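Local coordinates for 4-hydroxybutyrate CoA-transferase (Porphyromonas gingivalis, PDB 3D3U), which probably transfers coenzyme A between acyl-CoA thioesters and carboxylates such as acetate or 4-hydroxybutyrate, at residues A14-V19 with A43-Q47; L51-F57 with S74-L80; G31-A35 with S269-G273. One frame throughout, in Å; residues are numbered along the deposited sequence.

Interaction 1. Residues A14-V19 with A43-Q47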
ATOM      1  N   ALA A  14       9.918 -17.534  20.059  1.00 19.68           N
ATOM      2  CA  ALA A  14       8.705 -16.830  19.915  1.00 18.20           C
ATOM      3  C   ALA A  14       7.913 -16.974  21.226  1.00 17.81           C
ATOM      4  O   ALA A  14       7.420 -15.961  21.782  1.00 17.26           O
ATOM      5  CB  ALA A  14       7.963 -17.374  18.756  1.00 17.48           C
ATOM      6  N   ASP A  15       7.841 -18.203  21.737  1.00 17.40           N
ATOM      7  CA  ASP A  15       6.902 -18.522  22.842  1.00 17.58           C
ATOM      8  C   ASP A  15       7.313 -17.800  24.101  1.00 17.51           C
ATOM      9  O   ASP A  15       6.473 -17.232  24.831  1.00 17.85           O
ATOM     10  CB  ASP A  15       6.853 -20.013  23.159  1.00 17.43           C
ATOM     11  CG  ASP A  15       6.203 -20.901  22.005  1.00 22.38           C
ATOM     12  OD1 ASP A  15       4.967 -21.189  22.104  1.00 24.07           O
ATOM     13  OD2 ASP A  15       6.844 -21.393  21.001  1.00 24.81           O
ATOM     14  N   GLU A  16       8.626 -17.750  24.342  1.00 17.22           N
ATOM     15  CA  GLU A  16       9.106 -17.066  25.514  1.00 15.21           C
ATOM     16  C   GLU A  16       8.804 -15.587  25.378  1.00 13.71           C
ATOM     17  O   GLU A  16       8.401 -14.914  26.371  1.00 12.05           O
ATOM     18  CB  GLU A  16      10.568 -17.291  25.716  1.00 16.27           C
ATOM     19  CG  GLU A  16      11.062 -18.710  25.733  1.00 18.47           C
ATOM     20  CD  GLU A  16      12.579 -18.731  25.526  1.00 26.97           C
ATOM     21  OE1 GLU A  16      13.073 -18.201  24.475  1.00 27.31           O
ATOM     22  OE2 GLU A  16      13.304 -19.243  26.435  1.00 25.64           O
ATOM     23  N   ALA A  17       8.965 -15.075  24.162  1.00 12.99           N
ATOM     24  CA  ALA A  17       8.542 -13.661  23.906  1.00 13.65           C
ATOM     25  C   ALA A  17       7.007 -13.341  24.023  1.00 13.45           C
ATOM     26  O   ALA A  17       6.631 -12.407  24.699  1.00 12.07           O
ATOM     27  CB  ALA A  17       9.112 -13.149  22.664  1.00 12.61           C
ATOM     28  N   VAL A  18       6.141 -14.130  23.408  1.00 14.16           N
ATOM     29  CA  VAL A  18       4.715 -14.061  23.750  1.00 16.22           C
ATOM     30  C   VAL A  18       4.494 -14.079  25.260  1.00 16.91           C
ATOM     31  O   VAL A  18       3.858 -13.187  25.853  1.00 16.37           O
ATOM     32  CB  VAL A  18       3.920 -15.284  23.209  1.00 15.97           C
ATOM     33  CG1 VAL A  18       2.582 -15.351  23.800  1.00 15.99           C
ATOM     34  CG2 VAL A  18       3.775 -15.221  21.766  1.00 17.31           C
ATOM     35  N   VAL A  19       4.990 -15.100  25.907  1.00 18.11           N
ATOM     36  CA  VAL A  19       4.640 -15.098  27.296  1.00 21.42           C
ATOM     37  C   VAL A  19       5.125 -13.896  28.080  1.00 23.57           C
ATOM     38  O   VAL A  19       4.350 -13.412  28.863  1.00 24.74           O
ATOM     39  CB  VAL A  19       4.969 -16.332  28.014  1.00 21.17           C
ATOM     40  CG1 VAL A  19       4.605 -16.141  29.462  1.00 20.43           C
ATOM     41  CG2 VAL A  19       4.167 -17.447  27.400  1.00 20.70           C
ATOM     42  N   ALA A  43       2.964 -18.531  17.734  1.00 18.30           N
ATOM     43  CA  ALA A  43       3.193 -18.702  19.204  1.00 17.00           C
ATOM     44  C   ALA A  43       2.065 -18.246  20.120  1.00 15.00           C
ATOM     45  O   ALA A  43       1.912 -18.764  21.182  1.00 11.84           O
ATOM     46  CB  ALA A  43       4.580 -18.148  19.696  1.00 17.47           C
ATOM     47  N   MET A  44       1.294 -17.262  19.690  1.00 14.50           N
ATOM     48  CA  MET A  44       0.138 -16.848  20.475  1.00 15.39           C
ATOM     49  C   MET A  44      -0.921 -17.935  20.454  1.00 12.22           C
ATOM     50  O   MET A  44      -1.585 -18.167  21.443  1.00 10.78           O
ATOM     51  CB  MET A  44      -0.442 -15.523  19.915  1.00 16.06           C
ATOM     52  CG  MET A  44       0.390 -14.230  20.256  1.00 18.15           C
ATOM     53  SD  MET A  44      -0.344 -12.829  19.408  1.00 20.97           S
ATOM     54  CE  MET A  44      -1.582 -12.251  20.491  1.00 18.66           C
ATOM     55  N   TYR A  45      -1.095 -18.588  19.313  1.00 10.67           N
ATOM     56  CA  TYR A  45      -1.920 -19.796  19.290  1.00 10.06           C
ATOM     57  C   TYR A  45      -1.499 -20.866  20.337  1.00  9.87           C
ATOM     58  O   TYR A  45      -2.268 -21.209  21.254  1.00  8.45           O
ATOM     59  CB  TYR A  45      -1.913 -20.475  17.937  1.00  9.54           C
ATOM     60  CG  TYR A  45      -2.947 -21.520  17.862  1.00 10.38           C
ATOM     61  CD1 TYR A  45      -4.266 -21.185  17.526  1.00 12.83           C
ATOM     62  CD2 TYR A  45      -2.664 -22.842  18.167  1.00 13.04           C
ATOM     63  CE1 TYR A  45      -5.278 -22.137  17.438  1.00  9.77           C
ATOM     64  CE2 TYR A  45      -3.674 -23.802  18.123  1.00 12.73           C
ATOM     65  CZ  TYR A  45      -5.002 -23.446  17.756  1.00 10.42           C
ATOM     66  OH  TYR A  45      -6.049 -24.389  17.690  1.00  9.11           O
ATOM     67  N   ARG A  46      -0.298 -21.411  20.191  1.00  9.05           N
ATOM     68  CA  ARG A  46       0.147 -22.370  21.187  1.00  9.66           C
ATOM     69  C   ARG A  46       0.003 -21.891  22.624  1.00 10.23           C
ATOM     70  O   ARG A  46      -0.339 -22.689  23.460  1.00 12.26           O
ATOM     71  CB  ARG A  46       1.591 -22.703  20.969  1.00  9.96           C
ATOM     72  CG  ARG A  46       1.883 -23.240  19.637  1.00 13.07           C
ATOM     73  CD  ARG A  46       3.224 -23.859  19.609  1.00 15.66           C
ATOM     74  NE  ARG A  46       4.139 -22.782  19.638  1.00 13.78           N
ATOM     75  CZ  ARG A  46       4.564 -22.180  18.551  1.00 16.09           C
ATOM     76  NH1 ARG A  46       4.146 -22.612  17.319  1.00 13.23           N
ATOM     77  NH2 ARG A  46       5.408 -21.116  18.721  1.00 17.30           N
ATOM     78  N   GLN A  47       0.294 -20.622  22.929  1.00 10.28           N
ATOM     79  CA  GLN A  47       0.294 -20.137  24.290  1.00 10.77           C
ATOM     80  C   GLN A  47      -1.044 -19.592  24.690  1.00 12.81           C
ATOM     81  O   GLN A  47      -1.093 -18.920  25.703  1.00 13.62           O
ATOM     82  CB  GLN A  47       1.379 -19.078  24.547  1.00  9.13           C
ATOM     83  CG  GLN A  47       2.829 -19.592  24.301  1.00  8.69           C
ATOM     84  CD  GLN A  47       3.242 -20.777  25.184  1.00 12.55           C
ATOM     85  OE1 GLN A  47       3.106 -20.685  26.421  1.00 12.81           O
ATOM     86  NE2 GLN A  47       3.707 -21.914  24.565  1.00 10.02           N
TER

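Interaction 2. Residues L51-F57 with S74-L80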
ATOM      1  N   LEU A  51      -2.752 -16.426  27.599  1.00 22.84           N
ATOM      2  CA  LEU A  51      -3.060 -15.023  27.384  1.00 24.35           C
ATOM      3  C   LEU A  51      -4.493 -14.594  27.875  1.00 25.58           C
ATOM      4  O   LEU A  51      -5.505 -15.343  27.713  1.00 24.86           O
ATOM      5  CB  LEU A  51      -2.868 -14.625  25.931  1.00 25.21           C
ATOM      6  CG  LEU A  51      -1.660 -14.932  25.060  1.00 24.94           C
ATOM      7  CD1 LEU A  51      -0.406 -14.664  25.815  1.00 24.38           C
ATOM      8  CD2 LEU A  51      -1.811 -16.345  24.752  1.00 24.87           C
ATOM      9  N   GLU A  52      -4.557 -13.392  28.453  1.00 26.21           N
ATOM     10  CA  GLU A  52      -5.805 -12.846  28.959  1.00 28.11           C
ATOM     11  C   GLU A  52      -6.370 -11.766  28.049  1.00 27.85           C
ATOM     12  O   GLU A  52      -6.936 -12.140  27.062  1.00 29.19           O
ATOM     13  CB  GLU A  52      -5.649 -12.324  30.356  1.00 29.97           C
ATOM     14  CG  GLU A  52      -5.642 -13.389  31.418  1.00 34.15           C
ATOM     15  CD  GLU A  52      -7.048 -13.672  31.859  1.00 40.84           C
ATOM     16  OE1 GLU A  52      -7.612 -12.800  32.588  1.00 41.08           O
ATOM     17  OE2 GLU A  52      -7.593 -14.757  31.457  1.00 45.33           O
ATOM     18  N   ASN A  53      -6.278 -10.467  28.302  1.00 26.32           N
ATOM     19  CA  ASN A  53      -7.161  -9.618  27.453  1.00 26.13           C
ATOM     20  C   ASN A  53      -6.411  -8.928  26.346  1.00 24.38           C
ATOM     21  O   ASN A  53      -6.237  -7.703  26.375  1.00 24.90           O
ATOM     22  CB  ASN A  53      -7.988  -8.570  28.215  1.00 27.32           C
ATOM     23  CG  ASN A  53      -8.921  -9.197  29.207  1.00 33.09           C
ATOM     24  OD1 ASN A  53      -9.673 -10.085  28.820  1.00 44.00           O
ATOM     25  ND2 ASN A  53      -8.848  -8.793  30.516  1.00 35.87           N
ATOM     26  N   ILE A  54      -5.953  -9.683  25.369  1.00 20.73           N
ATOM     27  CA  ILE A  54      -5.027  -9.082  24.506  1.00 18.62           C
ATOM     28  C   ILE A  54      -5.779  -8.534  23.301  1.00 18.10           C
ATOM     29  O   ILE A  54      -6.556  -9.248  22.690  1.00 18.14           O
ATOM     30  CB  ILE A  54      -3.988 -10.106  24.124  1.00 18.97           C
ATOM     31  CG1 ILE A  54      -3.674 -11.008  25.321  1.00 18.42           C
ATOM     32  CG2 ILE A  54      -2.818  -9.426  23.519  1.00 13.40           C
ATOM     33  CD1 ILE A  54      -2.789 -10.345  26.280  1.00 24.43           C
ATOM     34  N   THR A  55      -5.552  -7.279  22.957  1.00 16.66           N
ATOM     35  CA  THR A  55      -6.138  -6.708  21.768  1.00 17.48           C
ATOM     36  C   THR A  55      -5.096  -6.650  20.700  1.00 17.26           C
ATOM     37  O   THR A  55      -4.009  -6.136  20.972  1.00 17.34           O
ATOM     38  CB  THR A  55      -6.495  -5.255  22.039  1.00 18.10           C
ATOM     39  OG1 THR A  55      -7.430  -5.232  23.078  1.00 19.09           O
ATOM     40  CG2 THR A  55      -7.308  -4.685  20.932  1.00 18.79           C
ATOM     41  N   VAL A  56      -5.392  -7.101  19.475  1.00 16.58           N
ATOM     42  CA  VAL A  56      -4.407  -6.793  18.422  1.00 17.07           C
ATOM     43  C   VAL A  56      -4.890  -5.875  17.335  1.00 16.61           C
ATOM     44  O   VAL A  56      -6.042  -5.948  16.913  1.00 14.95           O
ATOM     45  CB  VAL A  56      -3.520  -8.003  17.947  1.00 16.13           C
ATOM     46  CG1 VAL A  56      -4.327  -9.197  17.907  1.00 18.18           C
ATOM     47  CG2 VAL A  56      -2.932  -7.740  16.576  1.00 15.60           C
ATOM     48  N   PHE A  57      -4.033  -4.940  16.951  1.00 17.83           N
ATOM     49  CA  PHE A  57      -4.368  -4.131  15.797  1.00 20.29           C
ATOM     50  C   PHE A  57      -3.468  -4.443  14.615  1.00 20.07           C
ATOM     51  O   PHE A  57      -2.240  -4.676  14.753  1.00 21.59           O
ATOM     52  CB  PHE A  57      -4.467  -2.595  16.072  1.00 20.84           C
ATOM     53  CG  PHE A  57      -4.559  -1.797  14.797  1.00 22.77           C
ATOM     54  CD1 PHE A  57      -3.399  -1.299  14.182  1.00 24.36           C
ATOM     55  CD2 PHE A  57      -5.795  -1.682  14.126  1.00 27.03           C
ATOM     56  CE1 PHE A  57      -3.457  -0.608  12.918  1.00 26.23           C
ATOM     57  CE2 PHE A  57      -5.868  -1.022  12.868  1.00 28.83           C
ATOM     58  CZ  PHE A  57      -4.666  -0.476  12.252  1.00 23.10           C
ATOM     59  N   SER A  74     -11.656 -14.710  23.913  1.00 17.82           N
ATOM     60  CA  SER A  74     -11.317 -14.342  25.279  1.00 16.37           C
ATOM     61  C   SER A  74      -9.838 -14.346  25.455  1.00 18.12           C
ATOM     62  O   SER A  74      -9.383 -13.933  26.516  1.00 20.81           O
ATOM     63  CB  SER A  74     -11.891 -15.235  26.325  1.00 14.43           C
ATOM     64  OG  SER A  74     -10.949 -16.142  26.740  1.00 10.73           O
ATOM     65  N   HIS A  75      -9.052 -14.786  24.466  1.00 17.54           N
ATOM     66  CA  HIS A  75      -7.603 -14.597  24.620  1.00 16.10           C
ATOM     67  C   HIS A  75      -7.065 -13.435  23.893  1.00 15.04           C
ATOM     68  O   HIS A  75      -6.391 -12.636  24.467  1.00 14.88           O
ATOM     69  CB  HIS A  75      -6.835 -15.887  24.332  1.00 16.21           C
ATOM     70  CG  HIS A  75      -7.372 -17.068  25.097  1.00 13.53           C
ATOM     71  ND1 HIS A  75      -7.128 -17.248  26.440  1.00  9.81           N
ATOM     72  CD2 HIS A  75      -8.159 -18.099  24.702  1.00  8.80           C
ATOM     73  CE1 HIS A  75      -7.729 -18.357  26.828  1.00 13.78           C
ATOM     74  NE2 HIS A  75      -8.343 -18.899  25.788  1.00  9.55           N
ATOM     75  N   VAL A  76      -7.356 -13.339  22.610  1.00 15.89           N
ATOM     76  CA  VAL A  76      -7.001 -12.129  21.872  1.00 16.03           C
ATOM     77  C   VAL A  76      -7.970 -11.816  20.786  1.00 17.34           C
ATOM     78  O   VAL A  76      -8.264 -12.669  19.948  1.00 18.48           O
ATOM     79  CB  VAL A  76      -5.600 -12.141  21.280  1.00 14.83           C
ATOM     80  CG1 VAL A  76      -5.095 -13.490  21.138  1.00 10.14           C
ATOM     81  CG2 VAL A  76      -5.620 -11.424  19.945  1.00 13.99           C
ATOM     82  N   HIS A  77      -8.441 -10.576  20.812  1.00 18.66           N
ATOM     83  CA  HIS A  77      -9.365 -10.074  19.816  1.00 20.88           C
ATOM     84  C   HIS A  77      -8.729  -9.058  18.938  1.00 22.14           C
ATOM     85  O   HIS A  77      -7.889  -8.306  19.438  1.00 23.59           O
ATOM     86  CB  HIS A  77     -10.544  -9.419  20.488  1.00 20.82           C
ATOM     87  CG  HIS A  77     -11.342 -10.372  21.315  1.00 24.04           C
ATOM     88  ND1 HIS A  77     -11.186 -11.750  21.221  1.00 25.21           N
ATOM     89  CD2 HIS A  77     -12.295 -10.155  22.251  1.00 20.39           C
ATOM     90  CE1 HIS A  77     -11.999 -12.333  22.077  1.00 23.22           C
ATOM     91  NE2 HIS A  77     -12.699 -11.390  22.690  1.00 23.36           N
ATOM     92  N   PRO A  78      -9.128  -8.989  17.655  1.00 23.06           N
ATOM     93  CA  PRO A  78      -8.674  -7.883  16.761  1.00 23.97           C
ATOM     94  C   PRO A  78      -9.474  -6.570  16.950  1.00 24.35           C
ATOM     95  O   PRO A  78     -10.672  -6.622  17.267  1.00 23.72           O
ATOM     96  CB  PRO A  78      -8.928  -8.457  15.383  1.00 23.70           C
ATOM     97  CG  PRO A  78     -10.204  -9.337  15.615  1.00 22.21           C
ATOM     98  CD  PRO A  78     -10.056  -9.910  16.962  1.00 22.27           C
ATOM     99  N   THR A  79      -8.818  -5.426  16.771  1.00 25.96           N
ATOM    100  CA  THR A  79      -9.545  -4.156  16.746  1.00 28.67           C
ATOM    101  C   THR A  79      -9.191  -3.495  15.477  1.00 30.83           C
ATOM    102  O   THR A  79      -8.135  -3.801  14.831  1.00 31.90           O
ATOM    103  CB  THR A  79      -9.194  -3.151  17.862  1.00 28.44           C
ATOM    104  OG1 THR A  79      -7.949  -3.517  18.443  1.00 28.13           O
ATOM    105  CG2 THR A  79     -10.220  -3.101  19.059  1.00 28.02           C
ATOM    106  N   LEU A  80     -10.123  -2.601  15.126  1.00 32.55           N
ATOM    107  CA  LEU A  80      -9.909  -1.522  14.138  1.00 33.52           C
ATOM    108  C   LEU A  80     -10.623  -0.234  14.644  1.00 33.06           C
ATOM    109  O   LEU A  80     -11.176  -0.216  15.764  1.00 31.87           O
ATOM    110  CB  LEU A  80     -10.330  -1.949  12.733  1.00 31.95           C
ATOM    111  CG  LEU A  80     -11.847  -2.114  12.514  1.00 34.36           C
ATOM    112  CD1 LEU A  80     -12.579  -3.082  13.558  1.00 32.23           C
ATOM    113  CD2 LEU A  80     -12.654  -0.749  12.212  1.00 32.55           C
TER

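Interaction 3. Residues G31-A35 with S269-G273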
ATOM      1  N   GLY A  31       3.198  -5.688  12.482  1.00 20.63           N
ATOM      2  CA  GLY A  31       3.692  -4.934  11.248  1.00 23.62           C
ATOM      3  C   GLY A  31       2.925  -5.557  10.113  1.00 25.45           C
ATOM      4  O   GLY A  31       2.309  -6.661  10.307  1.00 25.70           O
ATOM      5  N   HIS A  32       2.843  -4.919   8.942  1.00 27.22           N
ATOM      6  CA  HIS A  32       1.816  -5.576   8.066  1.00 27.58           C
ATOM      7  C   HIS A  32       2.244  -6.064   6.747  1.00 24.69           C
ATOM      8  O   HIS A  32       3.354  -5.888   6.449  1.00 23.64           O
ATOM      9  CB  HIS A  32       0.435  -4.859   8.023  1.00 29.84           C
ATOM     10  CG  HIS A  32       0.334  -3.850   6.926  1.00 30.57           C
ATOM     11  ND1 HIS A  32       1.426  -3.076   6.553  1.00 33.64           N
ATOM     12  CD2 HIS A  32      -0.688  -3.535   6.088  1.00 23.42           C
ATOM     13  CE1 HIS A  32       1.047  -2.301   5.535  1.00 34.23           C
ATOM     14  NE2 HIS A  32      -0.216  -2.572   5.230  1.00 24.90           N
ATOM     15  N   ALA A  33       1.333  -6.762   6.047  1.00 23.60           N
ATOM     16  CA  ALA A  33       1.425  -7.113   4.616  1.00 22.77           C
ATOM     17  C   ALA A  33       2.330  -8.331   4.602  1.00 22.68           C
ATOM     18  O   ALA A  33       1.973  -9.344   5.227  1.00 24.97           O
ATOM     19  CB  ALA A  33       1.957  -5.953   3.739  1.00 22.02           C
ATOM     20  N   ALA A  34       3.492  -8.266   3.938  1.00 21.17           N
ATOM     21  CA  ALA A  34       4.328  -9.460   3.768  1.00 18.34           C
ATOM     22  C   ALA A  34       5.346  -9.478   4.863  1.00 17.88           C
ATOM     23  O   ALA A  34       6.154 -10.410   4.860  1.00 19.36           O
ATOM     24  CB  ALA A  34       5.004  -9.501   2.419  1.00 17.06           C
ATOM     25  N   ALA A  35       5.250  -8.536   5.823  1.00 15.79           N
ATOM     26  CA  ALA A  35       6.164  -8.442   6.922  1.00 15.94           C
ATOM     27  C   ALA A  35       5.463  -8.774   8.178  1.00 17.19           C
ATOM     28  O   ALA A  35       5.985  -8.462   9.250  1.00 18.60           O
ATOM     29  CB  ALA A  35       6.734  -7.061   7.055  1.00 15.24           C
ATOM     30  N   SER A 269       6.203   2.679   0.542  1.00 20.36           N
ATOM     31  CA  SER A 269       5.813   2.523   1.895  1.00 19.34           C
ATOM     32  C   SER A 269       5.634   1.044   2.049  1.00 18.38           C
ATOM     33  O   SER A 269       5.701   0.563   3.131  1.00 21.31           O
ATOM     34  CB  SER A 269       4.491   3.245   2.115  1.00 19.04           C
ATOM     35  OG  SER A 269       4.328   3.561   3.462  1.00 20.66           O
ATOM     36  N   LEU A 270       5.432   0.301   0.995  1.00 17.43           N
ATOM     37  CA  LEU A 270       5.526  -1.147   1.098  1.00 17.60           C
ATOM     38  C   LEU A 270       5.608  -1.776  -0.243  1.00 17.44           C
ATOM     39  O   LEU A 270       5.375  -1.137  -1.261  1.00 17.28           O
ATOM     40  CB  LEU A 270       4.346  -1.777   1.845  1.00 17.94           C
ATOM     41  CG  LEU A 270       2.920  -1.477   1.415  1.00 17.96           C
ATOM     42  CD1 LEU A 270       2.127  -2.678   1.736  1.00 16.63           C
ATOM     43  CD2 LEU A 270       2.395  -0.263   2.201  1.00 17.38           C
ATOM     44  N   ILE A 271       5.924  -3.063  -0.192  1.00 17.56           N
ATOM     45  CA  ILE A 271       6.188  -3.949  -1.343  1.00 17.43           C
ATOM     46  C   ILE A 271       5.775  -5.415  -1.103  1.00 17.75           C
ATOM     47  O   ILE A 271       6.126  -5.995  -0.095  1.00 20.25           O
ATOM     48  CB  ILE A 271       7.672  -3.981  -1.588  1.00 16.82           C
ATOM     49  CG1 ILE A 271       8.295  -2.601  -1.584  1.00 13.61           C
ATOM     50  CG2 ILE A 271       7.984  -4.688  -2.894  1.00 20.27           C
ATOM     51  CD1 ILE A 271       9.852  -2.775  -1.710  1.00  3.99           C
ATOM     52  N   PHE A 272       5.113  -6.069  -2.031  1.00 17.49           N
ATOM     53  CA  PHE A 272       5.001  -7.507  -1.950  1.00 17.70           C
ATOM     54  C   PHE A 272       4.825  -8.119  -3.301  1.00 18.43           C
ATOM     55  O   PHE A 272       4.494  -7.400  -4.247  1.00 20.49           O
ATOM     56  CB  PHE A 272       3.832  -7.853  -1.145  1.00 18.22           C
ATOM     57  CG  PHE A 272       2.593  -6.998  -1.413  1.00 20.33           C
ATOM     58  CD1 PHE A 272       2.356  -5.800  -0.675  1.00 24.90           C
ATOM     59  CD2 PHE A 272       1.583  -7.454  -2.260  1.00 16.03           C
ATOM     60  CE1 PHE A 272       1.163  -5.030  -0.892  1.00 22.11           C
ATOM     61  CE2 PHE A 272       0.397  -6.718  -2.443  1.00 14.54           C
ATOM     62  CZ  PHE A 272       0.208  -5.507  -1.789  1.00 18.61           C
ATOM     63  N   GLY A 273       5.053  -9.415  -3.452  1.00 17.81           N
ATOM     64  CA  GLY A 273       4.973  -9.997  -4.780  1.00 17.09           C
ATOM     65  C   GLY A 273       5.692 -11.303  -4.762  1.00 17.92           C
ATOM     66  O   GLY A 273       5.628 -12.085  -3.786  1.00 18.41           O
TER

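Interaction 1. Residues A14-V19 with A43-Q47
Ala43 points its methyl toward helix 14-21, where Ala43 CB lies 3.6 Å from Ala14 CB and 3.7 Å from Val18 CG2. It thus fits between two side chains one helical turn apart, and the small residues let the helices come close: the CA atoms of Asp15 and Ala43 are 5.2 Å apart. Met44 leaves its helix in a direction leading away from 14-19, yet Met44 CG still meets Val18 CG2 at 3.8 Å. With Val18 CG1 anti to the backbone N (chi1 168°), CG2 falls beside that N and faces Ala43 and Met44, while CG1 lies near Gln47 CB. This is helix-against-helix packing in an alpha/beta domain: helix 38-46 belongs to the beta-alpha-beta crossover between strands 27-30 and 54-57, while Ala14 and Ala17 also rest on Ile178 of strand 176-180, at the far edge of the same parallel sheet. Arg46, near the C-terminal end of its helix, grips the Asp15 carboxylate side-on. In this salt bridge Arg46 NE donates to the syn lone pair of Asp15 OD1 at 3.1 Å, almost in the guanidinium plane, whereas Arg46 NH2 reaches Asp15 OD2 at 2.7 Å from above the carboxylate plane; the two flat groups are 49° apart. Gln47, the first residue past the helical backbone angles, folds back at chi2, and its NE2 approaches Asp15 OD1 on the anti side at 2.9 Å, well out of the carboxylate plane, in a bent bond; amide and carboxylate planes are 87° apart. OD1 therefore accepts from two donors, which would limit rotation of the carboxylate. The other end of the amide, OE1, lies against Val19 CG2.

Interaction 2. Residues L51-F57 with S74-L80
Chi1 of His75, at -51°, sets CG anti to the carbonyl carbon, beside the backbone N, and brings the imidazole beside Leu51, where His75 ND1 donates to Leu51 O at 2.8 Å with the oxygen in the ring plane and the bond nearly straight (166°). That bond precedes a pair of parallel strands, 54-57 and 76-79, which form one edge of the six-stranded parallel sheet of the N-terminal domain; their local axes diverge by 34°. The register follows from alternating backbone bonds: Ile54 N to His75 O (3.1 Å), His77 N to Ile54 O (3.0 Å), Val56 N to His77 O (2.8 Å) and Thr79 N to Val56 O (2.8 Å). Thr55 and Phe57 instead bond through their backbones to strand 27-30 and Thr26 just before it, which places 54-57 between its two neighbours, with 76-79 outermost in this chain. The link between the paired strands holds no helix, unlike the usual crossover. On one face, Ile54 CB and Val76 CB lie 3.9 Å apart. Beside them Val56 CG1 leans obliquely on Val76 CG2. On the other face, the Phe57 ring turns an edge to the second strand, its CD2 lying near Thr79 O.

Interaction 3. Residues G31-A35 with S269-G273
Ala33 and Ala34 meet Leu270 and Phe272 through apolar contacts of their methyls. Ala33 CB lies 3.8 Å from Leu270 CD1 and, more distantly, 4.4 Å from Phe272 CD1. The next methyl, Ala34 CB, meets Phe272 CB at 4.1 Å, so the phenylalanine is approached near its root by one alanine and near its ring by the other. Phe272 CG sits between its backbone N and carbonyl carbon (chi1 42°), which puts CD1 within range of Ala33. Leu270 and Phe272 both point toward 31-35, and Ile271 between them points away, as expected of an extended chain. A type II' turn from His32 to Ala35 presents the methyls: Ala33 takes its second position, with phi at 81°. Each segment is a loop at the C-terminal end of a parallel strand, 31-35 after strand 27-30 of the first sheet and 269-273 after strand 266-268 of the second. The contact thus joins the two alpha/beta halves of the chain; the centre of this buried contact lies about 8 Å from the centre of the chain. Rings take part as well. His32 CE1 lies 4.0 Å from Leu270 CD1, the two side chains crossing at about a right angle, and one face of the imidazole is covered by Ala33 CB. Leu270 CD1 also lies at the edge of the Phe272 ring. Among polar groups, His32 O accepts from Ser138 OG.

Interactions 1 and 2 are neighbours in the N-terminal domain, their centres 14 Å apart, and they follow one another in sequence because helix 38-46 leads into strand 54-57. They touch directly: Val18 packs on Leu51 and Met44 on Val76, so the helix pair meets the loop leading into strand 54-57 and the edge strand 76-79. Interaction 3 lies 23 and 22 Å from their centres and touches neither. Segment 31-35 comes between the two segments of interaction 1, whereas 269-273 follows strand 266-268 of the second, mixed sheet; both segments of interaction 2 fall between them. Interactions 1 and 2 thus lie within one sheet-and-helix unit, and interaction 3 joins it to the unit built on the mixed sheet.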